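Local coordinates for protein cellulose 1,4-beta-cellobiosidase (Clostridium thermocellum, PDB 3ZQX) that serves as a family 3b carbohydrate-binding module of a cellulosomal cellobiohydrolase, from a family that typically binds cellulose, though adhesion by the natural module may be deficient, at residues V3-L8 / L138-P143; D32-D37 / D85-A90; Y57-G62 / G95-V100; G64-S69 / L81-V86. The protein carries 1 engineered substitution. All blocks are in the same frame, centred on the assembly; numbering follows the deposited sequence. Where two conformers were deposited one is given.

In the fold
All four contacts belong to one CBM3 β-sandwich. Interaction 1 joins the six-stranded sheet, through strand 3-9, to an outermost strand of the five-stranded sheet, and the other three are nested within its loop along the chain. Interactions 2 and 4 are continuous, sharing Asp-85 and Val-86, with centres about 11 Å apart. Interaction 3 lies about 11 Å from interaction 4, centre to centre, where Ile-61 CD1 packs 3.9 Å from Leu-66 CD2. Interactions 1 and 2 touch where Val-3 CG1 packs 4.0 Å from Leu-88 CD2. None of the segments contributes a ligand to the calcium ion, which is held by Thr-45, Glu-47, Asp-110, Asn-113 and Asp-114.

Interaction 1. Residues V3-L8 / L138-P143; sequences VKVQYL and LVWGTP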
loop_
_atom_site.group_PDB
_atom_site.type_symbol
_atom_site.label_atom_id
_atom_site.label_comp_id
_atom_site.label_asym_id
_atom_site.label_seq_id
_atom_site.Cartn_x
_atom_site.Cartn_y
_atom_site.Cartn_z
ATOM N N VAL A 3 6.553 -6.876 11.352
ATOM C CA VAL A 3 5.566 -6.846 10.286
ATOM C C VAL A 3 6.203 -6.751 8.892
ATOM O O VAL A 3 7.263 -6.141 8.711
ATOM C CB VAL A 3 4.551 -5.700 10.497
ATOM C CG1 VAL A 3 3.527 -6.081 11.568
ATOM C CG2 VAL A 3 5.272 -4.397 10.861
ATOM N N LYS A 4 5.550 -7.376 7.918
ATOM C CA LYS A 4 5.966 -7.320 6.519
ATOM C C LYS A 4 4.745 -7.131 5.626
ATOM O O LYS A 4 3.609 -7.307 6.075
ATOM C CB LYS A 4 6.703 -8.599 6.110
ATOM C CG LYS A 4 5.830 -9.851 6.105
ATOM C CD LYS A 4 6.615 -11.084 5.678
ATOM C CE LYS A 4 5.722 -12.312 5.635
ATOM N NZ LYS A 4 6.460 -13.557 5.250
ATOM N N VAL A 5 4.985 -6.784 4.360
ATOM C CA VAL A 5 3.931 -6.636 3.368
ATOM C C VAL A 5 4.083 -7.656 2.273
ATOM O O VAL A 5 5.183 -7.864 1.755
ATOM C CB VAL A 5 3.976 -5.246 2.689
ATOM C CG1 VAL A 5 2.938 -5.153 1.574
ATOM C CG2 VAL A 5 3.774 -4.148 3.710
ATOM N N GLN A 6 2.957 -8.263 1.911
ATOM C CA GLN A 6 2.841 -9.004 0.665
ATOM C C GLN A 6 1.982 -8.205 -0.300
ATOM O O GLN A 6 1.101 -7.439 0.110
ATOM C CB GLN A 6 2.199 -10.363 0.891
ATOM C CG GLN A 6 2.864 -11.156 1.977
ATOM C CD GLN A 6 2.324 -12.554 2.048
ATOM O OE1 GLN A 6 1.108 -12.765 2.055
ATOM N NE2 GLN A 6 3.223 -13.530 2.069
ATOM N N TYR A 7 2.253 -8.375 -1.591
ATOM C CA TYR A 7 1.598 -7.627 -2.652
ATOM C C TYR A 7 1.255 -8.552 -3.795
ATOM O O TYR A 7 1.933 -9.552 -4.029
ATOM C CB TYR A 7 2.566 -6.559 -3.156
ATOM C CG TYR A 7 2.336 -5.928 -4.523
ATOM C CD1 TYR A 7 1.487 -4.845 -4.683
ATOM C CD2 TYR A 7 3.042 -6.366 -5.640
ATOM C CE1 TYR A 7 1.321 -4.234 -5.920
ATOM C CE2 TYR A 7 2.879 -5.765 -6.879
ATOM C CZ TYR A 7 2.028 -4.690 -7.014
ATOM O OH TYR A 7 1.892 -4.099 -8.254
ATOM N N LEU A 8 0.194 -8.193 -4.505
ATOM C CA LEU A 8 -0.040 -8.693 -5.847
ATOM C C LEU A 8 -0.660 -7.573 -6.673
ATOM O O LEU A 8 -1.294 -6.653 -6.141
ATOM C CB LEU A 8 -0.909 -9.954 -5.855
ATOM C CG LEU A 8 -2.363 -9.851 -5.388
ATOM C CD1 LEU A 8 -3.270 -9.346 -6.495
ATOM C CD2 LEU A 8 -2.851 -11.201 -4.881
ATOM N N LEU A 138 11.722 2.740 9.698
ATOM C CA LEU A 138 11.384 1.889 8.575
ATOM C C LEU A 138 11.577 0.461 9.059
ATOM O O LEU A 138 12.675 0.079 9.482
ATOM C CB LEU A 138 12.363 2.176 7.435
ATOM C CG LEU A 138 12.304 1.256 6.218
ATOM C CD1 LEU A 138 10.974 1.429 5.491
ATOM C CD2 LEU A 138 13.462 1.558 5.283
ATOM N N VAL A 139 10.487 -0.306 9.111
ATOM C CA VAL A 139 10.610 -1.696 9.526
ATOM C C VAL A 139 10.479 -2.759 8.447
ATOM O O VAL A 139 10.872 -3.907 8.664
ATOM C CB VAL A 139 9.626 -2.008 10.675
ATOM C CG1 VAL A 139 9.915 -1.119 11.868
ATOM C CG2 VAL A 139 8.187 -1.833 10.220
ATOM N N TRP A 140 10.005 -2.381 7.267
ATOM C CA TRP A 140 9.872 -3.324 6.169
ATOM C C TRP A 140 10.059 -2.588 4.865
ATOM O O TRP A 140 9.483 -1.520 4.668
ATOM C CB TRP A 140 8.499 -4.018 6.164
ATOM C CG TRP A 140 8.326 -4.833 4.923
ATOM C CD1 TRP A 140 7.662 -4.470 3.788
ATOM C CD2 TRP A 140 8.884 -6.121 4.666
ATOM N NE1 TRP A 140 7.760 -5.463 2.842
ATOM C CE2 TRP A 140 8.508 -6.486 3.357
ATOM C CE3 TRP A 140 9.669 -7.002 5.418
ATOM C CZ2 TRP A 140 8.879 -7.697 2.787
ATOM C CZ3 TRP A 140 10.041 -8.202 4.848
ATOM C CH2 TRP A 140 9.646 -8.539 3.545
ATOM N N GLY A 141 10.793 -3.202 3.944
ATOM C CA GLY A 141 10.890 -2.669 2.606
ATOM C C GLY A 141 11.921 -1.579 2.440
ATOM O O GLY A 141 12.625 -1.194 3.377
ATOM N N THR A 142 12.075 -1.183 1.185
ATOM C CA THR A 142 12.989 -0.133 0.767
ATOM C C THR A 142 12.259 0.974 0.023
ATOM O O THR A 142 11.658 0.695 -1.010
ATOM C CB THR A 142 14.092 -0.712 -0.115
ATOM O OG1 THR A 142 14.697 -1.823 0.564
ATOM C CG2 THR A 142 15.153 0.341 -0.402
ATOM N N PRO A 143 12.256 2.208 0.535
ATOM C CA PRO A 143 11.635 3.303 -0.216
ATOM C C PRO A 143 12.509 3.726 -1.393
ATOM O O PRO A 143 13.666 3.315 -1.484
ATOM C CB PRO A 143 11.554 4.421 0.821
ATOM C CG PRO A 143 12.752 4.197 1.665
ATOM C CD PRO A 143 12.894 2.695 1.771
#
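The indole of Trp-140 receives Lys-4 and Val-5 over one and the same face. Lys-4 CB sits 3.5 Å from the centroid of the six-membered ring and only 14° off the ring normal, which identifies a CH-π contact made by the root of the lysine chain and not by its charged end. Over the five-membered part, Val-5 N lies 3.4 Å from Trp-140 NE1. Both nitrogens are donors, so this is face-on packing without a hydrogen bond; NE1 instead donates to Tyr-127 O. The valine side chain joins in from the same residue, its CG2 reaching 3.9 Å from Trp-140 CD1. Trp-140 CG, anti to the backbone N (chi1 172°), is brought to 3.8 Å from Lys-4 CA. Lys-4 runs extended beyond CG, away from the tryptophan, and ends in a salt bridge with Asp-126. At the other end of the contact, two valine methyls meet: Val-3 CG2 is 3.9 Å from Val-139 CG2. No hydrogen bond links the two segments, and their strand axes, 6.4 Å apart at closest, diverge by 56°. These values fit packing between sheets, not pairing within one. Val-139 and Trp-140 both face Leu-132 in a classic β bulge, on an outermost strand of the five-stranded sheet that packs against the six-stranded one in this CBM3 β-sandwich.

Interaction 2. Residues D32-D37 / D85-A90; sequences DYSLKD and DVKLPA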
loop_
_atom_site.group_PDB
_atom_site.type_symbol
_atom_site.label_atom_id
_atom_site.label_comp_id
_atom_site.label_asym_id
_atom_site.label_seq_id
_atom_site.Cartn_x
_atom_site.Cartn_y
_atom_site.Cartn_z
ATOM N N ASP A 32 2.372 -8.341 19.621
ATOM C CA ASP A 32 1.103 -7.855 19.093
ATOM C C ASP A 32 1.216 -6.346 18.875
ATOM O O ASP A 32 1.937 -5.655 19.608
ATOM C CB ASP A 32 -0.031 -8.045 20.097
ATOM C CG ASP A 32 -0.354 -9.499 20.405
ATOM O OD1 ASP A 32 0.209 -10.441 19.815
ATOM O OD2 ASP A 32 -1.223 -9.690 21.274
ATOM N N TYR A 33 0.475 -5.833 17.901
ATOM C CA TYR A 33 0.412 -4.396 17.670
ATOM C C TYR A 33 -1.017 -3.925 17.514
ATOM O O TYR A 33 -1.928 -4.728 17.278
ATOM C CB TYR A 33 1.144 -4.025 16.382
ATOM C CG TYR A 33 2.616 -4.312 16.380
ATOM C CD1 TYR A 33 3.450 -3.779 17.354
ATOM C CD2 TYR A 33 3.180 -5.098 15.391
ATOM C CE1 TYR A 33 4.798 -4.024 17.352
ATOM C CE2 TYR A 33 4.537 -5.349 15.371
ATOM C CZ TYR A 33 5.340 -4.801 16.355
ATOM O OH TYR A 33 6.698 -5.022 16.355
ATOM N N SER A 34 -1.202 -2.614 17.612
ATOM C CA SER A 34 -2.338 -1.979 16.971
ATOM C C SER A 34 -1.908 -1.445 15.609
ATOM O O SER A 34 -0.857 -0.803 15.490
ATOM C CB SER A 34 -2.868 -0.817 17.793
ATOM O OG SER A 34 -3.878 -0.162 17.047
ATOM N N LEU A 35 -2.721 -1.698 14.592
ATOM C CA LEU A 35 -2.481 -1.127 13.286
ATOM C C LEU A 35 -2.470 0.398 13.310
ATOM O O LEU A 35 -1.937 1.016 12.387
ATOM C CB LEU A 35 -3.496 -1.648 12.270
ATOM C CG LEU A 35 -3.215 -3.074 11.802
ATOM C CD1 LEU A 35 -4.473 -3.719 11.251
ATOM C CD2 LEU A 35 -2.119 -3.073 10.749
ATOM N N LYS A 36 -3.024 1.021 14.345
ATOM C CA LYS A 36 -2.975 2.476 14.419
ATOM C C LYS A 36 -1.535 2.981 14.434
ATOM O O LYS A 36 -1.282 4.146 14.107
ATOM C CB LYS A 36 -3.717 2.987 15.650
ATOM C CG LYS A 36 -2.926 2.841 16.938
ATOM C CD LYS A 36 -3.734 3.281 18.148
ATOM C CE LYS A 36 -2.942 3.082 19.434
ATOM N NZ LYS A 36 -1.667 3.858 19.418
ATOM N N ASP A 37 -0.598 2.107 14.805
ATOM C CA ASP A 37 0.820 2.462 14.909
ATOM C C ASP A 37 1.634 2.143 13.652
ATOM O O ASP A 37 2.844 2.380 13.625
ATOM C CB ASP A 37 1.441 1.773 16.121
ATOM C CG ASP A 37 0.880 2.292 17.413
ATOM O OD1 ASP A 37 0.615 3.511 17.500
ATOM O OD2 ASP A 37 0.688 1.488 18.345
ATOM N N ASP A 85 -7.754 1.753 15.302
ATOM C CA ASP A 85 -7.092 0.914 16.294
ATOM C C ASP A 85 -7.730 -0.463 16.139
ATOM O O ASP A 85 -8.646 -0.853 16.862
ATOM C CB ASP A 85 -7.433 1.515 17.686
ATOM C CG ASP A 85 -6.785 0.779 18.851
ATOM O OD1 ASP A 85 -5.927 -0.088 18.639
ATOM O OD2 ASP A 85 -7.137 1.089 20.009
ATOM N N VAL A 86 -7.034 -1.266 15.342
ATOM C CA VAL A 86 -7.404 -2.635 15.018
ATOM C C VAL A 86 -6.190 -3.431 15.418
ATOM O O VAL A 86 -5.081 -3.148 14.963
ATOM C CB VAL A 86 -7.699 -2.856 13.516
ATOM C CG1 VAL A 86 -7.871 -4.342 13.225
ATOM C CG2 VAL A 86 -8.944 -2.088 13.098
ATOM N N LYS A 87 -6.390 -4.399 16.295
ATOM C CA LYS A 87 -5.285 -5.172 16.813
ATOM C C LYS A 87 -4.843 -6.208 15.788
ATOM O O LYS A 87 -5.674 -6.874 15.147
ATOM C CB LYS A 87 -5.689 -5.847 18.134
ATOM C CG LYS A 87 -6.417 -4.927 19.130
ATOM C CD LYS A 87 -5.617 -3.677 19.473
ATOM C CE LYS A 87 -6.288 -2.889 20.598
ATOM N NZ LYS A 87 -5.527 -1.651 20.947
ATOM N N LEU A 88 -3.527 -6.340 15.655
ATOM C CA LEU A 88 -2.871 -7.283 14.761
ATOM C C LEU A 88 -1.926 -8.147 15.593
ATOM O O LEU A 88 -0.825 -7.704 15.948
ATOM C CB LEU A 88 -2.091 -6.550 13.672
ATOM C CG LEU A 88 -1.298 -7.459 12.731
ATOM C CD1 LEU A 88 -2.236 -8.345 11.918
ATOM C CD2 LEU A 88 -0.390 -6.640 11.829
ATOM N N PRO A 89 -2.378 -9.336 16.003
ATOM C CA PRO A 89 -1.551 -10.134 16.911
ATOM C C PRO A 89 -0.289 -10.693 16.259
ATOM O O PRO A 89 -0.214 -10.868 15.041
ATOM C CB PRO A 89 -2.485 -11.284 17.295
ATOM C CG PRO A 89 -3.359 -11.449 16.100
ATOM C CD PRO A 89 -3.623 -10.035 15.636
ATOM N N ALA A 90 0.693 -10.987 17.099
ATOM C CA ALA A 90 1.868 -11.729 16.679
ATOM C C ALA A 90 1.422 -12.997 15.971
ATOM O O ALA A 90 0.564 -13.734 16.462
ATOM C CB ALA A 90 2.724 -12.077 17.894
#
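Tyr-33 and Leu-88 form the hydrogen-bonded pair of a two-stranded antiparallel ladder: Leu-88 N gives a nearly straight bond to Tyr-33 O (2.8 Å, 177°), and Tyr-33 N returns one to Leu-88 O. Ser-34 and Lys-87 make the adjoining non-hydrogen-bonded pair, after which Leu-35 N donates to Val-86 O at 2.8 Å, just where segment 32-37 turns into a 3-10 segment. Side-chain hydrogen bonds extend the ladder at both ends. At one, Asp-32 OD1 takes the Ala-90 N-H at 2.8 Å, the donor meeting the anti side of the carboxylate, 34° out of its plane. At the other, Ser-34 OG, anti to its own backbone N (chi1 174°), donates to Asp-85 OD1 over 2.6 Å and accepts from Lys-36 N at 3.1 Å, closing an ST turn. Within segment 85-90 a salt bridge meets the same oxygen: Lys-87 NZ reaches Asp-85 OD1 on the syn side at 2.8 Å, while Ser-34 OG comes from the anti side, well out of the carboxylate plane. Apolar packing gathers round Leu-35, whose CG lies 4.1 Å from Leu-88 CB and whose CD1 also touches Val-86 CG1. With two donors on Asp-85 OD1, one of them cationic, the carboxylate is probably stabilised in its charged form, and Ser-34 OG ties it to the start of the 3-10 segment.

Interaction 3. Residues Y57-G62 / G95-V100; sequences YYTPIG and GEIQFV
Thr-59 fits closely against the Glu-96 carbonyl, and the contact becomes more exposed toward Tyr-57 and Tyr-58. In the compact part, Thr-59 OG1 donates to Glu-96 O at 2.8 Å, approaching 26° out of the carbonyl plane; OG1 reaches it because it stands anti to the backbone N (chi1 -179°). Pro-60 CD presses on that oxygen as well, at 3.0 Å, and Thr-59 CA adds a CA-H...O contact, so three groups crowd one acceptor. OG1 also touches Ile-97 CG1, with the two side chains side by side. A backbone bond from Gln-98 N to Tyr-58 O (3.2 Å) completes this region. The contact also buries Tyr-58 N, for which the model contains no partner.

Toward the exposed side, contacts are longer and made by side chains. Glu-96 CD meets the edge of the Tyr-58 ring in its plane, 3.8 Å from CD2, with the carboxylate turned 88° to the ring. That carboxylate is held by Gln-98 NE2, which donates to Glu-96 OE1 at 2.9 Å, and by Lys-22. Tyr-57 CE2 merely grazes Val-100 CG2 at 4.0 Å. Beyond strand 52-55, the chain thus continues to run roughly antiparallel to segment 95-100, then reverses in a type I β turn from Thr-59 to Gly-62 at the border of the six-stranded sheet of the sandwich.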
loop_
_atom_site.group_PDB
_atom_site.type_symbol
_atom_site.label_atom_id
_atom_site.label_comp_id
_atom_site.label_asym_id
_atom_site.label_seq_id
_atom_site.Cartn_x
_atom_site.Cartn_y
_atom_site.Cartn_z
ATOM N N TYR A 57 -12.378 -2.036 -1.930
ATOM C CA TYR A 57 -13.643 -2.743 -2.085
ATOM C C TYR A 57 -13.820 -3.865 -1.079
ATOM O O TYR A 57 -14.953 -4.271 -0.828
ATOM C CB TYR A 57 -13.827 -3.260 -3.525
ATOM C CG TYR A 57 -13.994 -2.127 -4.508
ATOM C CD1 TYR A 57 -15.106 -1.306 -4.449
ATOM C CD2 TYR A 57 -13.031 -1.850 -5.464
ATOM C CE1 TYR A 57 -15.267 -0.257 -5.318
ATOM C CE2 TYR A 57 -13.185 -0.789 -6.343
ATOM C CZ TYR A 57 -14.305 0.002 -6.263
ATOM O OH TYR A 57 -14.453 1.064 -7.130
ATOM N N TYR A 58 -12.730 -4.457 -0.596
ATOM C CA TYR A 58 -12.842 -5.399 0.503
ATOM C C TYR A 58 -11.567 -5.501 1.311
ATOM O O TYR A 58 -10.483 -5.540 0.740
ATOM C CB TYR A 58 -13.200 -6.775 -0.049
ATOM C CG TYR A 58 -13.207 -7.833 1.020
ATOM C CD1 TYR A 58 -14.207 -7.860 1.984
ATOM C CD2 TYR A 58 -12.202 -8.786 1.088
ATOM C CE1 TYR A 58 -14.213 -8.821 2.979
ATOM C CE2 TYR A 58 -12.200 -9.749 2.076
ATOM C CZ TYR A 58 -13.203 -9.757 3.019
ATOM O OH TYR A 58 -13.207 -10.714 4.004
ATOM N N THR A 59 -11.695 -5.582 2.631
ATOM C CA THR A 59 -10.639 -6.130 3.467
ATOM C C THR A 59 -11.268 -6.750 4.717
ATOM O O THR A 59 -12.243 -6.207 5.230
ATOM C CB THR A 59 -9.587 -5.061 3.832
ATOM O OG1 THR A 59 -8.560 -5.659 4.626
ATOM C CG2 THR A 59 -10.189 -3.895 4.598
ATOM N N PRO A 60 -10.693 -7.842 5.251
ATOM C CA PRO A 60 -11.292 -8.426 6.461
ATOM C C PRO A 60 -11.266 -7.509 7.687
ATOM O O PRO A 60 -12.074 -7.705 8.599
ATOM C CB PRO A 60 -10.430 -9.667 6.719
ATOM C CG PRO A 60 -9.880 -10.032 5.380
ATOM C CD PRO A 60 -9.653 -8.712 4.675
ATOM N N ILE A 61 -10.360 -6.541 7.726
ATOM C CA ILE A 61 -10.257 -5.653 8.889
ATOM C C ILE A 61 -11.290 -4.524 8.826
ATOM O O ILE A 61 -11.406 -3.721 9.754
ATOM C CB ILE A 61 -8.820 -5.077 9.072
ATOM C CG1 ILE A 61 -8.423 -4.165 7.905
ATOM C CG2 ILE A 61 -7.812 -6.205 9.257
ATOM C CD1 ILE A 61 -7.130 -3.410 8.139
ATOM N N GLY A 62 -11.983 -4.467 7.693
ATOM C CA GLY A 62 -13.049 -3.542 7.348
ATOM C C GLY A 62 -12.458 -2.323 6.661
ATOM O O GLY A 62 -11.537 -1.689 7.175
ATOM N N GLY A 95 -4.980 -10.155 6.246
ATOM C CA GLY A 95 -5.650 -10.655 5.063
ATOM C C GLY A 95 -5.643 -9.581 3.992
ATOM O O GLY A 95 -5.107 -8.485 4.180
ATOM N N GLU A 96 -6.248 -9.888 2.855
ATOM C CA GLU A 96 -6.167 -8.989 1.720
ATOM C C GLU A 96 -6.688 -7.595 2.037
ATOM O O GLU A 96 -7.733 -7.427 2.684
ATOM C CB GLU A 96 -6.916 -9.569 0.521
ATOM C CG GLU A 96 -8.416 -9.709 0.730
ATOM C CD GLU A 96 -9.127 -10.243 -0.491
ATOM O OE1 GLU A 96 -9.033 -9.621 -1.564
ATOM O OE2 GLU A 96 -9.803 -11.288 -0.377
ATOM N N ILE A 97 -5.928 -6.596 1.596
ATOM C CA ILE A 97 -6.418 -5.233 1.559
ATOM C C ILE A 97 -6.443 -4.871 0.085
ATOM O O ILE A 97 -5.405 -4.584 -0.518
ATOM C CB ILE A 97 -5.473 -4.275 2.319
ATOM C CG1 ILE A 97 -5.257 -4.755 3.762
ATOM C CG2 ILE A 97 -6.026 -2.858 2.283
ATOM C CD1 ILE A 97 -4.185 -3.975 4.518
ATOM N N GLN A 98 -7.635 -4.839 -0.494
ATOM C CA GLN A 98 -7.741 -4.467 -1.892
ATOM C C GLN A 98 -7.476 -2.980 -2.001
ATOM O O GLN A 98 -7.851 -2.205 -1.112
ATOM C CB GLN A 98 -9.121 -4.813 -2.432
ATOM C CG GLN A 98 -9.361 -6.306 -2.453
ATOM C CD GLN A 98 -10.668 -6.711 -3.091
ATOM O OE1 GLN A 98 -11.351 -5.906 -3.738
ATOM N NE2 GLN A 98 -11.022 -7.974 -2.925
ATOM N N PHE A 99 -6.816 -2.570 -3.078
ATOM C CA PHE A 99 -6.636 -1.145 -3.294
ATOM C C PHE A 99 -6.811 -0.751 -4.734
ATOM O O PHE A 99 -6.373 -1.464 -5.649
ATOM C CB PHE A 99 -5.289 -0.626 -2.738
ATOM C CG PHE A 99 -4.062 -1.025 -3.530
ATOM C CD1 PHE A 99 -3.469 -2.270 -3.363
ATOM C CD2 PHE A 99 -3.460 -0.112 -4.394
ATOM C CE1 PHE A 99 -2.329 -2.610 -4.073
ATOM C CE2 PHE A 99 -2.314 -0.445 -5.092
ATOM C CZ PHE A 99 -1.750 -1.692 -4.934
ATOM N N VAL A 100 -7.459 0.398 -4.908
ATOM C CA VAL A 100 -7.538 1.109 -6.170
ATOM C C VAL A 100 -7.110 2.547 -5.907
ATOM O O VAL A 100 -7.513 3.148 -4.892
ATOM C CB VAL A 100 -8.976 1.100 -6.715
ATOM C CG1 VAL A 100 -9.177 2.186 -7.769
ATOM C CG2 VAL A 100 -9.318 -0.275 -7.276
#

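Interaction 4. Residues G64-S69 / L81-V86; sequences GNLIPS and LEFKDV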
loop_
_atom_site.group_PDB
_atom_site.type_symbol
_atom_site.label_atom_id
_atom_site.label_comp_id
_atom_site.label_asym_id
_atom_site.label_seq_id
_atom_site.Cartn_x
_atom_site.Cartn_y
_atom_site.Cartn_z
ATOM N N GLY A 64 -13.632 0.604 6.457
ATOM C CA GLY A 64 -13.814 1.785 7.282
ATOM C C GLY A 64 -12.719 1.988 8.313
ATOM O O GLY A 64 -12.622 3.054 8.921
ATOM N N ASN A 65 -11.891 0.970 8.515
ATOM C CA ASN A 65 -10.762 1.083 9.424
ATOM C C ASN A 65 -9.475 1.531 8.745
ATOM O O ASN A 65 -8.440 1.637 9.395
ATOM C CB ASN A 65 -10.567 -0.222 10.182
ATOM C CG ASN A 65 -11.632 -0.416 11.224
ATOM O OD1 ASN A 65 -11.950 0.519 11.954
ATOM N ND2 ASN A 65 -12.221 -1.606 11.280
ATOM N N LEU A 66 -9.552 1.808 7.442
ATOM C CA LEU A 66 -8.420 2.337 6.696
ATOM C C LEU A 66 -8.465 3.859 6.684
ATOM O O LEU A 66 -9.534 4.461 6.598
ATOM C CB LEU A 66 -8.451 1.831 5.252
ATOM C CG LEU A 66 -8.508 0.311 5.070
ATOM C CD1 LEU A 66 -8.627 -0.070 3.604
ATOM C CD2 LEU A 66 -7.290 -0.350 5.696
ATOM N N ILE A 67 -7.289 4.470 6.755
ATOM C CA ILE A 67 -7.156 5.921 6.722
ATOM C C ILE A 67 -6.161 6.260 5.615
ATOM O O ILE A 67 -4.951 6.288 5.844
ATOM C CB ILE A 67 -6.661 6.471 8.077
ATOM C CG1 ILE A 67 -7.562 5.989 9.218
ATOM C CG2 ILE A 67 -6.604 7.993 8.046
ATOM C CD1 ILE A 67 -7.049 6.353 10.601
ATOM N N PRO A 68 -6.653 6.441 4.383
ATOM C CA PRO A 68 -5.761 6.729 3.258
ATOM C C PRO A 68 -5.354 8.187 3.154
ATOM O O PRO A 68 -6.144 9.078 3.464
ATOM C CB PRO A 68 -6.608 6.340 2.048
ATOM C CG PRO A 68 -8.014 6.661 2.476
ATOM C CD PRO A 68 -8.057 6.296 3.952
ATOM N N SER A 69 -4.164 8.420 2.621
ATOM C CA SER A 69 -3.720 9.759 2.271
ATOM C C SER A 69 -2.687 9.636 1.165
ATOM O O SER A 69 -2.286 8.528 0.797
ATOM C CB SER A 69 -3.138 10.483 3.499
ATOM O OG SER A 69 -2.040 9.783 4.056
ATOM N N LEU A 81 -1.261 4.368 3.655
ATOM C CA LEU A 81 -2.348 3.826 4.456
ATOM C C LEU A 81 -1.974 3.840 5.912
ATOM O O LEU A 81 -0.921 3.322 6.315
ATOM C CB LEU A 81 -2.706 2.398 4.067
ATOM C CG LEU A 81 -3.300 2.231 2.680
ATOM C CD1 LEU A 81 -3.634 0.773 2.443
ATOM C CD2 LEU A 81 -4.537 3.117 2.517
ATOM N N GLU A 82 -2.848 4.463 6.685
ATOM C CA GLU A 82 -2.848 4.358 8.127
ATOM C C GLU A 82 -4.136 3.634 8.512
ATOM O O GLU A 82 -4.942 3.278 7.651
ATOM C CB GLU A 82 -2.731 5.739 8.768
ATOM C CG GLU A 82 -1.331 6.306 8.610
ATOM C CD GLU A 82 -1.229 7.754 8.988
ATOM O OE1 GLU A 82 -1.802 8.588 8.262
ATOM O OE2 GLU A 82 -0.574 8.064 10.008
ATOM N N PHE A 83 -4.317 3.401 9.806
ATOM C CA PHE A 83 -5.373 2.527 10.282
ATOM C C PHE A 83 -5.939 3.049 11.581
ATOM O O PHE A 83 -5.259 3.702 12.361
ATOM C CB PHE A 83 -4.823 1.116 10.541
ATOM C CG PHE A 83 -4.142 0.515 9.341
ATOM C CD1 PHE A 83 -2.802 0.769 9.095
ATOM C CD2 PHE A 83 -4.840 -0.283 8.454
ATOM C CE1 PHE A 83 -2.176 0.250 7.966
ATOM C CE2 PHE A 83 -4.220 -0.814 7.328
ATOM C CZ PHE A 83 -2.888 -0.547 7.090
ATOM N N LYS A 84 -7.201 2.726 11.817
ATOM C CA LYS A 84 -7.801 2.889 13.134
ATOM C C LYS A 84 -7.252 1.810 14.065
ATOM O O LYS A 84 -6.397 1.008 13.655
ATOM C CB LYS A 84 -9.320 2.813 13.020
ATOM C CG LYS A 84 -9.899 3.972 12.222
ATOM C CD LYS A 84 -11.410 3.978 12.230
ATOM C CE LYS A 84 -11.950 5.111 11.366
ATOM N NZ LYS A 84 -13.429 5.003 11.201
ATOM N N ASP A 85 -7.754 1.753 15.302
ATOM C CA ASP A 85 -7.092 0.914 16.294
ATOM C C ASP A 85 -7.730 -0.463 16.139
ATOM O O ASP A 85 -8.646 -0.853 16.862
ATOM C CB ASP A 85 -7.433 1.515 17.686
ATOM C CG ASP A 85 -6.785 0.779 18.851
ATOM O OD1 ASP A 85 -5.927 -0.088 18.639
ATOM O OD2 ASP A 85 -7.137 1.089 20.009
ATOM N N VAL A 86 -7.034 -1.266 15.342
ATOM C CA VAL A 86 -7.404 -2.635 15.018
ATOM C C VAL A 86 -6.190 -3.431 15.418
ATOM O O VAL A 86 -5.081 -3.148 14.963
ATOM C CB VAL A 86 -7.699 -2.856 13.516
ATOM C CG1 VAL A 86 -7.871 -4.342 13.225
ATOM C CG2 VAL A 86 -8.944 -2.088 13.098
HETATM O O HOH W 1 -14.455 1.860 11.760
HETATM O O HOH W 2 -2.871 8.146 5.912
#
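Leu-66 lies alongside Phe-83, its CD2 methyl 3.5 Å from Phe-83 CE2 with both side chains pointing the same way. They form a non-hydrogen-bonded pair of the β hairpin made by strands 66-71 and 78-83, on the face turned to the sandwich interior, where Phe-54 and Ile-61 complete the packing around Leu-66. Pro-68 and Leu-81 form the next such pair. Between them, Ile-67 and Glu-82 exchange backbone hydrogen bonds: Ile-67 N reaches Glu-82 O at 2.8 Å. On the face that carries Ile-67 and Glu-82, Ile-67 CD1 folds over the Phe-83 carbonyl carbon.

Past the ladder, Lys-84 N still binds Asn-65 O. The lysine chain, extended beyond CG, crosses the Asn-65 side chain at about a right angle and lets NZ donate a hydrogen bond to Gly-64 O (3.1 Å). Asn-65 ND2 donates to Ile-61 O and a water donates to OD1, while the Val-86 CG2 methyl packs 3.7 Å from CG. At the opposite end, a second water donates to Ile-67 O and to Glu-82 OE1, and accepts from Ser-69 OG at 2.6 Å.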